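Local coordinates for protein serine protease (Nocardiopsis alba, PDB 2OUA) that probably cleaves internal peptide bonds of proteins as the mature protease part of a longer precursor, a chymotrypsin-fold serine endopeptidase related to alpha-lytic protease, at residues G29-G34 / Q173-M178; N75-Y80 / A86-S91; S98-S103 / Q152-T157; G145-G150 / G168-Q173. All coordinates share one frame; numbering follows the deposited sequence.

Interaction 1. Residues G29-G34 / Q173-M178; sequences GFVTAG and QEVNPM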
loop_
_atom_site.group_PDB
_atom_site.type_symbol
_atom_site.label_atom_id
_atom_site.label_comp_id
_atom_site.label_asym_id
_atom_site.label_seq_id
_atom_site.Cartn_x
_atom_site.Cartn_y
_atom_site.Cartn_z
ATOM N N GLY A 29 4.047 -8.756 -9.282
ATOM C CA GLY A 29 2.841 -8.006 -8.987
ATOM C C GLY A 29 3.127 -7.051 -7.851
ATOM O O GLY A 29 4.277 -6.657 -7.644
ATOM N N PHE A 30 2.096 -6.665 -7.109
ATOM C CA PHE A 30 2.297 -5.771 -5.974
ATOM C C PHE A 30 1.124 -5.820 -5.015
ATOM O O PHE A 30 -0.009 -6.074 -5.422
ATOM C CB PHE A 30 2.533 -4.328 -6.455
ATOM C CG PHE A 30 1.384 -3.732 -7.240
ATOM C CD1 PHE A 30 0.243 -3.262 -6.591
ATOM C CD2 PHE A 30 1.461 -3.620 -8.626
ATOM C CE1 PHE A 30 -0.808 -2.680 -7.312
ATOM C CE2 PHE A 30 0.415 -3.042 -9.361
ATOM C CZ PHE A 30 -0.722 -2.569 -8.702
ATOM N N VAL A 31 1.404 -5.609 -3.731
ATOM C CA VAL A 31 0.343 -5.593 -2.737
ATOM C C VAL A 31 -0.205 -4.177 -2.700
ATOM O O VAL A 31 0.510 -3.217 -2.990
ATOM C CB VAL A 31 0.851 -6.007 -1.327
ATOM C CG1 VAL A 31 1.225 -7.485 -1.334
ATOM C CG2 VAL A 31 2.037 -5.153 -0.918
ATOM N N THR A 32 -1.480 -4.056 -2.358
ATOM C CA THR A 32 -2.150 -2.764 -2.305
ATOM C C THR A 32 -3.384 -2.945 -1.429
ATOM O O THR A 32 -3.524 -3.972 -0.774
ATOM C CB THR A 32 -2.560 -2.312 -3.736
ATOM O OG1 THR A 32 -3.076 -0.975 -3.697
ATOM C CG2 THR A 32 -3.614 -3.250 -4.318
ATOM N N ALA A 33 -4.274 -1.956 -1.409
ATOM C CA ALA A 33 -5.486 -2.053 -0.596
ATOM C C ALA A 33 -6.587 -2.804 -1.333
ATOM O O ALA A 33 -6.774 -2.632 -2.540
ATOM C CB ALA A 33 -5.977 -0.661 -0.218
ATOM N N GLY A 34 -7.327 -3.628 -0.599
ATOM C CA GLY A 34 -8.406 -4.390 -1.201
ATOM C C GLY A 34 -9.588 -3.550 -1.658
ATOM O O GLY A 34 -10.339 -3.963 -2.546
ATOM N N GLN A 173 -3.095 -1.216 6.376
ATOM C CA GLN A 173 -3.215 -2.661 6.481
ATOM C C GLN A 173 -1.782 -3.184 6.567
ATOM O O GLN A 173 -0.960 -2.890 5.696
ATOM C CB GLN A 173 -3.908 -3.211 5.228
ATOM C CG GLN A 173 -3.604 -4.671 4.896
ATOM C CD GLN A 173 -4.295 -5.648 5.824
ATOM O OE1 GLN A 173 -5.515 -5.608 5.986
ATOM N NE2 GLN A 173 -3.518 -6.546 6.431
ATOM N N GLU A 174 -1.477 -3.936 7.619
ATOM C CA GLU A 174 -0.135 -4.479 7.803
ATOM C C GLU A 174 0.263 -5.328 6.605
ATOM O O GLU A 174 -0.559 -6.071 6.059
ATOM C CB GLU A 174 -0.071 -5.325 9.077
ATOM C CG GLU A 174 -0.170 -4.532 10.381
ATOM C CD GLU A 174 1.111 -3.792 10.735
ATOM O OE1 GLU A 174 2.179 -4.129 10.177
ATOM O OE2 GLU A 174 1.055 -2.883 11.593
ATOM N N VAL A 175 1.528 -5.232 6.206
ATOM C CA VAL A 175 1.994 -5.982 5.047
ATOM C C VAL A 175 2.296 -7.455 5.324
ATOM O O VAL A 175 1.996 -8.315 4.496
ATOM C CB VAL A 175 3.252 -5.317 4.422
ATOM C CG1 VAL A 175 4.463 -5.510 5.332
ATOM C CG2 VAL A 175 3.514 -5.905 3.034
ATOM N N ASN A 176 2.870 -7.760 6.481
ATOM C CA ASN A 176 3.215 -9.147 6.780
ATOM C C ASN A 176 2.058 -10.131 6.714
ATOM O O ASN A 176 2.228 -11.251 6.233
ATOM C CB ASN A 176 3.938 -9.242 8.125
ATOM C CG ASN A 176 5.370 -8.756 8.033
ATOM O OD1 ASN A 176 5.957 -8.753 6.951
ATOM N ND2 ASN A 176 5.950 -8.355 9.163
ATOM N N PRO A 177 0.868 -9.742 7.201
ATOM C CA PRO A 177 -0.250 -10.683 7.130
ATOM C C PRO A 177 -0.562 -11.085 5.683
ATOM O O PRO A 177 -1.017 -12.203 5.429
ATOM C CB PRO A 177 -1.391 -9.910 7.780
ATOM C CG PRO A 177 -0.672 -9.101 8.828
ATOM C CD PRO A 177 0.532 -8.590 8.058
ATOM N N MET A 178 -0.320 -10.176 4.742
ATOM C CA MET A 178 -0.575 -10.463 3.333
ATOM C C MET A 178 0.512 -11.386 2.784
ATOM O O MET A 178 0.216 -12.361 2.094
ATOM C CB MET A 178 -0.603 -9.173 2.499
ATOM C CG MET A 178 -1.735 -8.214 2.842
ATOM S SD MET A 178 -1.875 -6.843 1.657
ATOM C CE MET A 178 -0.675 -5.698 2.313
#
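Met-178 reaches across to Val-31 with the end of its side chain, its methyl CE lying 4.0 Å from Val-31 CB. Its torsions carry it there: CG is anti to the carbonyl carbon and the chain then runs straight to sulfur (chi2 -171°), after which a bend at chi3 (-84°) turns the methyl against the valine. The same sulfur, SD, lies 4.1 Å from Thr-32 O, a van der Waals approach. Val-31 sets its CG2 branch between its own backbone N and carbonyl carbon, and that branch points to Val-175, CG2 to CG2 at 4.3 Å. An unbranched, flexible methionine can reach from the helix to the strand and follow its surface, while the beta-branched valine at 31 suits extended chain. Nearby, Gln-173 folds back on its own strand: NE2 gives a nearly straight bond to Glu-174 O at 3.0 Å, taking an in-plane lone pair, and OE1 receives the backbone N of Asp-61. Thr-32 turns to the other side, where Tyr-9 and Ser-16 hold its hydroxyl. The contact packs strand 28-32 against the end of strand 167-174 and the start of the C-terminal helix, the seam between the two beta-barrels of the chymotrypsin fold.

Interaction 2. Residues N75-Y80 / A86-S91; sequences NLVSRY and ATVSGS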
loop_
_atom_site.group_PDB
_atom_site.type_symbol
_atom_site.label_atom_id
_atom_site.label_comp_id
_atom_site.label_asym_id
_atom_site.label_seq_id
_atom_site.Cartn_x
_atom_site.Cartn_y
_atom_site.Cartn_z
ATOM N N ASN A 75 12.684 -2.550 -5.760
ATOM C CA ASN A 75 12.581 -2.577 -4.307
ATOM C C ASN A 75 12.544 -1.117 -3.869
ATOM O O ASN A 75 13.092 -0.745 -2.833
ATOM C CB ASN A 75 13.785 -3.302 -3.685
ATOM C CG ASN A 75 15.044 -2.457 -3.685
ATOM O OD1 ASN A 75 15.373 -1.810 -4.678
ATOM N ND2 ASN A 75 15.766 -2.473 -2.567
ATOM N N LEU A 76 11.877 -0.297 -4.673
ATOM C CA LEU A 76 11.779 1.131 -4.411
ATOM C C LEU A 76 10.387 1.648 -4.056
ATOM O O LEU A 76 9.371 1.042 -4.392
ATOM C CB LEU A 76 12.277 1.912 -5.631
ATOM C CG LEU A 76 13.662 1.575 -6.181
ATOM C CD1 LEU A 76 13.914 2.386 -7.451
ATOM C CD2 LEU A 76 14.720 1.873 -5.132
ATOM N N VAL A 77 10.377 2.796 -3.386
ATOM C CA VAL A 77 9.166 3.507 -2.993
ATOM C C VAL A 77 9.458 4.975 -3.293
ATOM O O VAL A 77 10.452 5.519 -2.812
ATOM C CB VAL A 77 8.868 3.353 -1.480
ATOM C CG1 VAL A 77 7.683 4.254 -1.081
ATOM C CG2 VAL A 77 8.556 1.899 -1.161
ATOM N N SER A 78 8.605 5.613 -4.092
ATOM C CA SER A 78 8.808 7.017 -4.441
ATOM C C SER A 78 8.596 7.961 -3.268
ATOM O O SER A 78 7.657 7.792 -2.490
ATOM C CB SER A 78 7.869 7.425 -5.575
ATOM O OG SER A 78 8.031 8.798 -5.892
ATOM N N ARG A 79 9.469 8.961 -3.150
ATOM C CA ARG A 79 9.357 9.951 -2.083
ATOM C C ARG A 79 8.829 11.268 -2.649
ATOM O O ARG A 79 8.844 12.302 -1.981
ATOM C CB ARG A 79 10.715 10.155 -1.400
ATOM C CG ARG A 79 11.215 8.892 -0.710
ATOM C CD ARG A 79 12.619 9.051 -0.128
ATOM N NE ARG A 79 12.658 9.913 1.050
ATOM C CZ ARG A 79 13.044 11.190 1.046
ATOM N NH1 ARG A 79 13.431 11.771 -0.083
ATOM N NH2 ARG A 79 13.059 11.884 2.181
ATOM N N TYR A 80 8.360 11.210 -3.890
ATOM C CA TYR A 80 7.780 12.367 -4.571
ATOM C C TYR A 80 8.423 13.720 -4.227
ATOM O O TYR A 80 9.586 13.963 -4.554
ATOM C CB TYR A 80 6.273 12.422 -4.281
ATOM C CG TYR A 80 5.467 11.324 -4.951
ATOM C CD1 TYR A 80 5.127 10.150 -4.268
ATOM C CD2 TYR A 80 5.043 11.465 -6.269
ATOM C CE1 TYR A 80 4.371 9.146 -4.896
ATOM C CE2 TYR A 80 4.298 10.477 -6.899
ATOM C CZ TYR A 80 3.962 9.324 -6.215
ATOM O OH TYR A 80 3.208 8.369 -6.865
ATOM N N ALA A 86 12.912 5.527 -1.505
ATOM C CA ALA A 86 13.285 4.827 -0.292
ATOM C C ALA A 86 13.503 3.418 -0.827
ATOM O O ALA A 86 12.895 3.037 -1.828
ATOM C CB ALA A 86 12.141 4.835 0.713
ATOM N N THR A 87 14.376 2.655 -0.192
ATOM C CA THR A 87 14.633 1.294 -0.642
ATOM C C THR A 87 14.008 0.304 0.333
ATOM O O THR A 87 13.962 0.554 1.536
ATOM C CB THR A 87 16.142 1.019 -0.739
ATOM O OG1 THR A 87 16.758 1.330 0.514
ATOM C CG2 THR A 87 16.767 1.879 -1.825
ATOM N N VAL A 88 13.518 -0.812 -0.196
ATOM C CA VAL A 88 12.898 -1.847 0.621
ATOM C C VAL A 88 13.880 -2.995 0.793
ATOM O O VAL A 88 14.293 -3.618 -0.189
ATOM C CB VAL A 88 11.608 -2.390 -0.045
ATOM C CG1 VAL A 88 10.958 -3.447 0.850
ATOM C CG2 VAL A 88 10.642 -1.246 -0.308
ATOM N N SER A 89 14.264 -3.273 2.036
ATOM C CA SER A 89 15.203 -4.358 2.306
ATOM C C SER A 89 14.530 -5.478 3.096
ATOM O O SER A 89 15.109 -6.542 3.304
ATOM C CB SER A 89 16.416 -3.833 3.081
ATOM O OG SER A 89 16.068 -3.494 4.410
ATOM N N GLY A 90 13.300 -5.232 3.531
ATOM C CA GLY A 90 12.574 -6.238 4.287
ATOM C C GLY A 90 11.286 -5.672 4.843
ATOM O O GLY A 90 10.868 -4.584 4.449
ATOM N N SER A 91 10.656 -6.404 5.756
ATOM C CA SER A 91 9.414 -5.947 6.359
ATOM C C SER A 91 9.378 -6.162 7.868
ATOM O O SER A 91 8.347 -6.544 8.418
ATOM C CB SER A 91 8.212 -6.648 5.709
ATOM O OG SER A 91 8.295 -8.055 5.840
#
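Ala-86 lies beside Val-77 in an antiparallel hydrogen-bonded pair, and of all the residues in this contact it has the most area buried by the opposite segment. The backbones hold each other twice: Ala-86 N gives to Val-77 O at 2.8 Å, and Val-77 N gives to Ala-86 O. With only a methyl to place, Ala-86 fits between Val-77 and the aliphatic part of Arg-79: Ala-86 CB lies 4.2 Å from Val-77 CB, and Arg-79 CD comes up to Ala-86 N. The charged end of that arginine goes on to Gly-83 O.

Val-88 and Asn-75 continue the ladder beyond the last bridge. Val-88 N gives a bond to Asn-75 O at 2.7 Å, and the asparagine side chain answers: its ND2 gives to Val-88 O at 3.0 Å. With chi1 at 76°, CG stands between the backbone N and the carbonyl carbon, and the amide bends over toward the other chain. The N-H points well at its acceptor, nearly in the amide plane, yet it reaches the carbonyl from above its plane, 43° out. Asparagine in effect extends the ladder by one side-chain bond where the chain turns a corner. Val-88 also directs CG2 at Val-77 CG2, 3.9 Å away; Trp-109 packs on Val-77 and Leu-186 on Val-88. On the other face of the hairpin Leu-76 CD2 meets Thr-87 CG2 at 3.9 Å.

Chemically, then, this short hairpin is held by three backbone bonds and one side-chain amide bond, with apolar contacts on the inner face and a more open face that carries leucine and threonine.

Interaction 3. Residues S98-S103 / Q152-T157; sequences SQVCRS and QAQGVT. With AES (4-(2-aminoethyl)benzenesulfonyl fluoride), chain E.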
loop_
_atom_site.group_PDB
_atom_site.type_symbol
_atom_site.label_atom_id
_atom_site.label_comp_id
_atom_site.label_asym_id
_atom_site.label_seq_id
_atom_site.Cartn_x
_atom_site.Cartn_y
_atom_site.Cartn_z
ATOM N N SER A 98 7.533 4.596 16.507
ATOM C CA SER A 98 8.491 4.739 15.418
ATOM C C SER A 98 7.993 5.710 14.353
ATOM O O SER A 98 6.788 5.889 14.173
ATOM C CB SER A 98 8.746 3.380 14.763
ATOM O OG SER A 98 9.471 3.522 13.550
ATOM N N GLN A 99 8.919 6.353 13.652
ATOM C CA GLN A 99 8.515 7.251 12.586
ATOM C C GLN A 99 8.116 6.336 11.425
ATOM O O GLN A 99 8.587 5.201 11.331
ATOM C CB GLN A 99 9.673 8.159 12.156
ATOM C CG GLN A 99 10.240 9.024 13.275
ATOM C CD GLN A 99 11.221 10.070 12.771
ATOM O OE1 GLN A 99 12.191 9.750 12.085
ATOM N NE2 GLN A 99 10.971 11.328 13.114
ATOM N N VAL A 100 7.236 6.821 10.561
ATOM C CA VAL A 100 6.804 6.044 9.410
ATOM C C VAL A 100 6.407 7.048 8.336
ATOM O O VAL A 100 5.977 8.159 8.654
ATOM C CB VAL A 100 5.597 5.124 9.761
ATOM C CG1 VAL A 100 4.341 5.956 9.998
ATOM C CG2 VAL A 100 5.370 4.107 8.642
ATOM N N CYS A 101 6.583 6.683 7.074
ATOM C CA CYS A 101 6.220 7.587 5.988
ATOM C C CYS A 101 5.305 6.880 5.008
ATOM O O CYS A 101 5.381 5.660 4.837
ATOM C CB CYS A 101 7.461 8.076 5.237
ATOM S SG CYS A 101 8.691 8.997 6.218
ATOM N N ARG A 102 4.451 7.664 4.358
ATOM C CA ARG A 102 3.499 7.140 3.391
ATOM C C ARG A 102 3.758 7.723 2.008
ATOM O O ARG A 102 4.099 8.901 1.871
ATOM C CB ARG A 102 2.070 7.489 3.827
ATOM C CG ARG A 102 0.994 7.053 2.844
ATOM C CD ARG A 102 -0.342 7.710 3.152
ATOM N NE ARG A 102 -0.258 9.171 3.134
ATOM C CZ ARG A 102 0.033 9.899 2.058
ATOM N NH1 ARG A 102 0.270 9.314 0.889
ATOM N NH2 ARG A 102 0.095 11.222 2.155
ATOM N N SER A 103 3.603 6.890 0.984
ATOM C CA SER A 103 3.789 7.338 -0.389
ATOM C C SER A 103 2.470 7.117 -1.121
ATOM O O SER A 103 1.960 6.001 -1.155
ATOM C CB SER A 103 4.905 6.543 -1.073
ATOM O OG SER A 103 5.079 6.985 -2.412
ATOM N N GLN A 152 12.260 -0.677 5.979
ATOM C CA GLN A 152 11.357 -1.784 6.296
ATOM C C GLN A 152 9.900 -1.499 5.935
ATOM O O GLN A 152 9.288 -0.578 6.472
ATOM C CB GLN A 152 11.447 -2.127 7.790
ATOM C CG GLN A 152 12.841 -2.513 8.263
ATOM C CD GLN A 152 13.426 -3.674 7.478
ATOM O OE1 GLN A 152 12.828 -4.748 7.399
ATOM N NE2 GLN A 152 14.602 -3.462 6.895
ATOM N N ALA A 153 9.350 -2.294 5.023
ATOM C CA ALA A 153 7.959 -2.139 4.603
ATOM C C ALA A 153 7.042 -2.424 5.789
ATOM O O ALA A 153 7.229 -3.412 6.504
ATOM C CB ALA A 153 7.650 -3.103 3.460
ATOM N N GLN A 154 6.045 -1.565 5.994
ATOM C CA GLN A 154 5.124 -1.731 7.116
ATOM C C GLN A 154 3.702 -2.100 6.703
ATOM O O GLN A 154 3.088 -2.974 7.309
ATOM C CB GLN A 154 5.093 -0.454 7.962
ATOM C CG GLN A 154 6.455 -0.042 8.515
ATOM C CD GLN A 154 7.066 -1.102 9.408
ATOM O OE1 GLN A 154 6.446 -1.544 10.370
ATOM N NE2 GLN A 154 8.295 -1.516 9.087
ATOM N N GLY A 155 3.174 -1.435 5.680
ATOM C CA GLY A 155 1.821 -1.742 5.247
ATOM C C GLY A 155 1.337 -0.916 4.072
ATOM O O GLY A 155 2.127 -0.228 3.422
ATOM N N VAL A 156 0.037 -0.994 3.790
ATOM C CA VAL A 156 -0.554 -0.247 2.692
ATOM C C VAL A 156 -1.708 0.622 3.190
ATOM O O VAL A 156 -2.511 0.203 4.028
ATOM C CB VAL A 156 -1.043 -1.194 1.562
ATOM C CG1 VAL A 156 0.141 -2.006 1.025
ATOM C CG2 VAL A 156 -2.135 -2.127 2.079
ATOM N N THR A 157 -1.775 1.843 2.667
ATOM C CA THR A 157 -2.797 2.815 3.052
ATOM C C THR A 157 -4.225 2.301 2.897
ATOM O O THR A 157 -4.634 1.909 1.807
ATOM C CB THR A 157 -2.643 4.097 2.230
ATOM O OG1 THR A 157 -1.299 4.572 2.356
ATOM C CG2 THR A 157 -3.605 5.168 2.724
HETATM C C3 AES E . -10.523 8.198 1.241
HETATM C C2 AES E . -9.494 7.305 0.954
HETATM C C1 AES E . -8.204 7.558 1.416
HETATM S S AES E . -6.919 6.414 1.099
HETATM O O1S AES E . -5.604 7.135 1.082
HETATM O O2S AES E . -6.897 5.374 2.180
HETATM C C6 AES E . -7.946 8.707 2.159
HETATM C C5 AES E . -8.975 9.598 2.444
HETATM C C4 AES E . -10.267 9.343 1.985
HETATM C C7 AES E . -11.405 10.313 2.311
HETATM C C8 AES E . -11.671 10.401 3.815
HETATM N N8 AES E . -12.035 9.076 4.339
HETATM O O HOH W 1 -0.534 6.383 0.278
#
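Arg-102 lays its aliphatic chain over the hydroxyl of Thr-157: CG and CD both come to 3.4 Å from Thr-157 OG1, the two side chains crossing at a slant. Its CG is anti to the backbone N (chi1 177°), and a bend at chi3 (58°) carries the guanidinium past the threonine. There NE binds Cys-137 O and NH2 binds Thr-107 OG1. A water ties the two strands together, accepting from Arg-102 NH1 at 3.1 Å and lying 2.9 Å from Thr-157 OG1; its bond to Ser-103 O is weak. The threonine hydroxyl is also bonded to Gly-145 O, which fixes the rotation and leaves the methyl branch for the inhibitor. That methyl, CG2, approaches the sulfonyl oxygen O1S of AES to 3.2 Å. A beta-branched residue with one polar and one apolar arm therefore suits this wall of the pocket.

At the other end Val-100 CG2 rests against Gln-154 CG, 4.3 Å apart. Gln-154 curls back so that NE2 gives to Gln-152 O at 3.0 Å; its amide is held further by Ser-92 and Ala-94. Gln-154 and Gly-155 both face Phe-147, a classic beta bulge. Strand 146-149 runs between strands 99-104 and 152-160 in the closed six-stranded barrel, pairing with both, so the contact reaches past it, with Phe-147 packed against Arg-102 and Thr-157.

Interaction 4. Residues G145-G150 / G168-Q173; sequences GSFISG and GTTFYQ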
loop_
_atom_site.group_PDB
_atom_site.type_symbol
_atom_site.label_atom_id
_atom_site.label_comp_id
_atom_site.label_asym_id
_atom_site.label_seq_id
_atom_site.Cartn_x
_atom_site.Cartn_y
_atom_site.Cartn_z
ATOM N N GLY A 145 -1.261 2.870 -1.110
ATOM C CA GLY A 145 0.115 3.340 -1.075
ATOM C C GLY A 145 0.982 2.754 0.022
ATOM O O GLY A 145 0.490 2.197 1.001
ATOM N N SER A 146 2.291 2.909 -0.140
ATOM C CA SER A 146 3.261 2.372 0.799
ATOM C C SER A 146 3.405 3.127 2.120
ATOM O O SER A 146 3.380 4.357 2.146
ATOM C CB SER A 146 4.653 2.328 0.144
ATOM O OG SER A 146 4.583 2.225 -1.270
ATOM N N PHE A 147 3.506 2.366 3.213
ATOM C CA PHE A 147 3.812 2.905 4.540
ATOM C C PHE A 147 5.115 2.171 4.812
ATOM O O PHE A 147 5.165 0.930 4.815
ATOM C CB PHE A 147 2.796 2.554 5.635
ATOM C CG PHE A 147 1.770 3.624 5.863
ATOM C CD1 PHE A 147 0.595 3.607 5.129
ATOM C CD2 PHE A 147 1.988 4.666 6.762
ATOM C CE1 PHE A 147 -0.349 4.602 5.281
ATOM C CE2 PHE A 147 1.031 5.687 6.921
ATOM C CZ PHE A 147 -0.138 5.643 6.170
ATOM N N ILE A 148 6.172 2.941 5.013
ATOM C CA ILE A 148 7.487 2.363 5.223
ATOM C C ILE A 148 8.262 3.096 6.317
ATOM O O ILE A 148 8.146 4.312 6.462
ATOM C CB ILE A 148 8.282 2.407 3.886
ATOM C CG1 ILE A 148 9.651 1.754 4.048
ATOM C CG2 ILE A 148 8.413 3.852 3.414
ATOM C CD1 ILE A 148 10.443 1.686 2.757
ATOM N N SER A 149 9.027 2.346 7.105
ATOM C CA SER A 149 9.849 2.929 8.165
ATOM C C SER A 149 11.297 2.607 7.821
ATOM O O SER A 149 11.713 1.452 7.893
ATOM C CB SER A 149 9.493 2.329 9.529
ATOM O OG SER A 149 8.150 2.611 9.872
ATOM N N GLY A 150 12.061 3.627 7.449
ATOM C CA GLY A 150 13.449 3.396 7.077
ATOM C C GLY A 150 13.457 2.572 5.804
ATOM O O GLY A 150 12.991 3.035 4.764
ATOM N N GLY A 168 -4.299 15.102 9.366
ATOM C CA GLY A 168 -5.267 14.043 9.578
ATOM C C GLY A 168 -4.681 12.797 10.206
ATOM O O GLY A 168 -3.565 12.809 10.717
ATOM N N THR A 169 -5.455 11.718 10.168
ATOM C CA THR A 169 -5.043 10.434 10.723
ATOM C C THR A 169 -5.238 9.396 9.630
ATOM O O THR A 169 -6.259 9.396 8.943
ATOM C CB THR A 169 -5.908 10.062 11.946
ATOM O OG1 THR A 169 -5.705 11.032 12.981
ATOM C CG2 THR A 169 -5.539 8.680 12.473
ATOM N N THR A 170 -4.256 8.517 9.456
ATOM C CA THR A 170 -4.352 7.499 8.419
ATOM C C THR A 170 -4.045 6.117 8.964
ATOM O O THR A 170 -3.107 5.940 9.742
ATOM C CB THR A 170 -3.389 7.811 7.256
ATOM O OG1 THR A 170 -3.744 9.073 6.674
ATOM C CG2 THR A 170 -3.475 6.731 6.184
ATOM N N PHE A 171 -4.855 5.142 8.560
ATOM C CA PHE A 171 -4.681 3.767 8.999
ATOM C C PHE A 171 -4.142 2.940 7.841
ATOM O O PHE A 171 -4.435 3.219 6.680
ATOM C CB PHE A 171 -6.019 3.162 9.441
ATOM C CG PHE A 171 -6.677 3.889 10.581
ATOM C CD1 PHE A 171 -7.382 5.068 10.357
ATOM C CD2 PHE A 171 -6.587 3.394 11.880
ATOM C CE1 PHE A 171 -7.993 5.749 11.414
ATOM C CE2 PHE A 171 -7.193 4.065 12.948
ATOM C CZ PHE A 171 -7.897 5.247 12.712
ATOM N N TYR A 172 -3.359 1.918 8.154
ATOM C CA TYR A 172 -2.841 1.060 7.104
ATOM C C TYR A 172 -3.003 -0.413 7.432
ATOM O O TYR A 172 -3.089 -0.806 8.601
ATOM C CB TYR A 172 -1.370 1.393 6.802
ATOM C CG TYR A 172 -0.345 1.087 7.881
ATOM C CD1 TYR A 172 0.060 -0.227 8.144
ATOM C CD2 TYR A 172 0.285 2.120 8.574
ATOM C CE1 TYR A 172 1.082 -0.497 9.066
ATOM C CE2 TYR A 172 1.301 1.864 9.489
ATOM C CZ TYR A 172 1.697 0.558 9.733
ATOM O OH TYR A 172 2.723 0.322 10.619
ATOM N N GLN A 173 -3.095 -1.216 6.376
ATOM C CA GLN A 173 -3.215 -2.661 6.481
ATOM C C GLN A 173 -1.782 -3.184 6.567
ATOM O O GLN A 173 -0.960 -2.890 5.696
ATOM C CB GLN A 173 -3.908 -3.211 5.228
ATOM C CG GLN A 173 -3.604 -4.671 4.896
ATOM C CD GLN A 173 -4.295 -5.648 5.824
ATOM O OE1 GLN A 173 -5.515 -5.608 5.986
ATOM N NE2 GLN A 173 -3.518 -6.546 6.431
#
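The interior of the C-terminal beta-barrel is built here round an offset stack of Phe-147 on Tyr-172. The ring centroids are 4.7 Å apart and the planes are inclined at 30°. The rings are also displaced from each other: Tyr-172 CD2 stands over one face of the phenylalanine, nearer its rim than its centre, 3.4 Å from Phe-147 CG. In return Phe-147 CB lies over the tyrosine face as a CH-pi contact, 4.2 Å from the ring centroid. The tyrosine methylene adds to the grip, with Tyr-172 CB 3.4 Å from Phe-147 CD1.

The torsions set the direction of the rings. Tyr-172 has chi1 at 68°, which brings its ring, with CD2, over the phenylalanine face, while CB touches Phe-147 from where the backbone puts it. Phe-147 is rotated off a staggered position (chi1 -96°), consistent with close packing deciding where the ring settles. Thr-170 approaches from the edge instead: its methyl CG2 lies near the ring plane, 3.5 Å from Phe-147 CZ, while its hydroxyl turns away to bond Val-136 O. Flat aromatic rings suit a barrel core because they fill it broadly, and threonine can offer a methyl inward while its oxygen is satisfied by backbone.

Strand 152-160 lies between strands 146-149 and 167-174 and pairs with both, so these side chains meet across it, inside the barrel. Val-100 and Arg-102 of strand 99-104 also pack on Phe-147, and Thr-132 and Thr-134 of strand 131-134 flank Tyr-172.

Interactions 3 and 4, with centres about 4 Å apart, share the interior of the C-terminal barrel: Thr-157 OG1 comes within 3.1 Å of Phe-147 CE1. Interaction 1 joins this barrel to the N-terminal one, linked to interaction 3 by strand pairing, with Gln-173 N 2.8 Å from Val-156 O. Interaction 2 lies outside the barrel, fastened to interaction 3 through Ser-78 O and Ser-103 OG at 2.7 Å, and to interaction 1 through Asn-176 and Ser-91. Thr-157 of interaction 3 lines the AES pocket, and the side chain of Thr-170 of interaction 4 is about 5 Å from AES. The predicted catalytic Ser-143 has the side chain of Thr-157 about 5 Å away; interaction 2 is remote from the annotated sites.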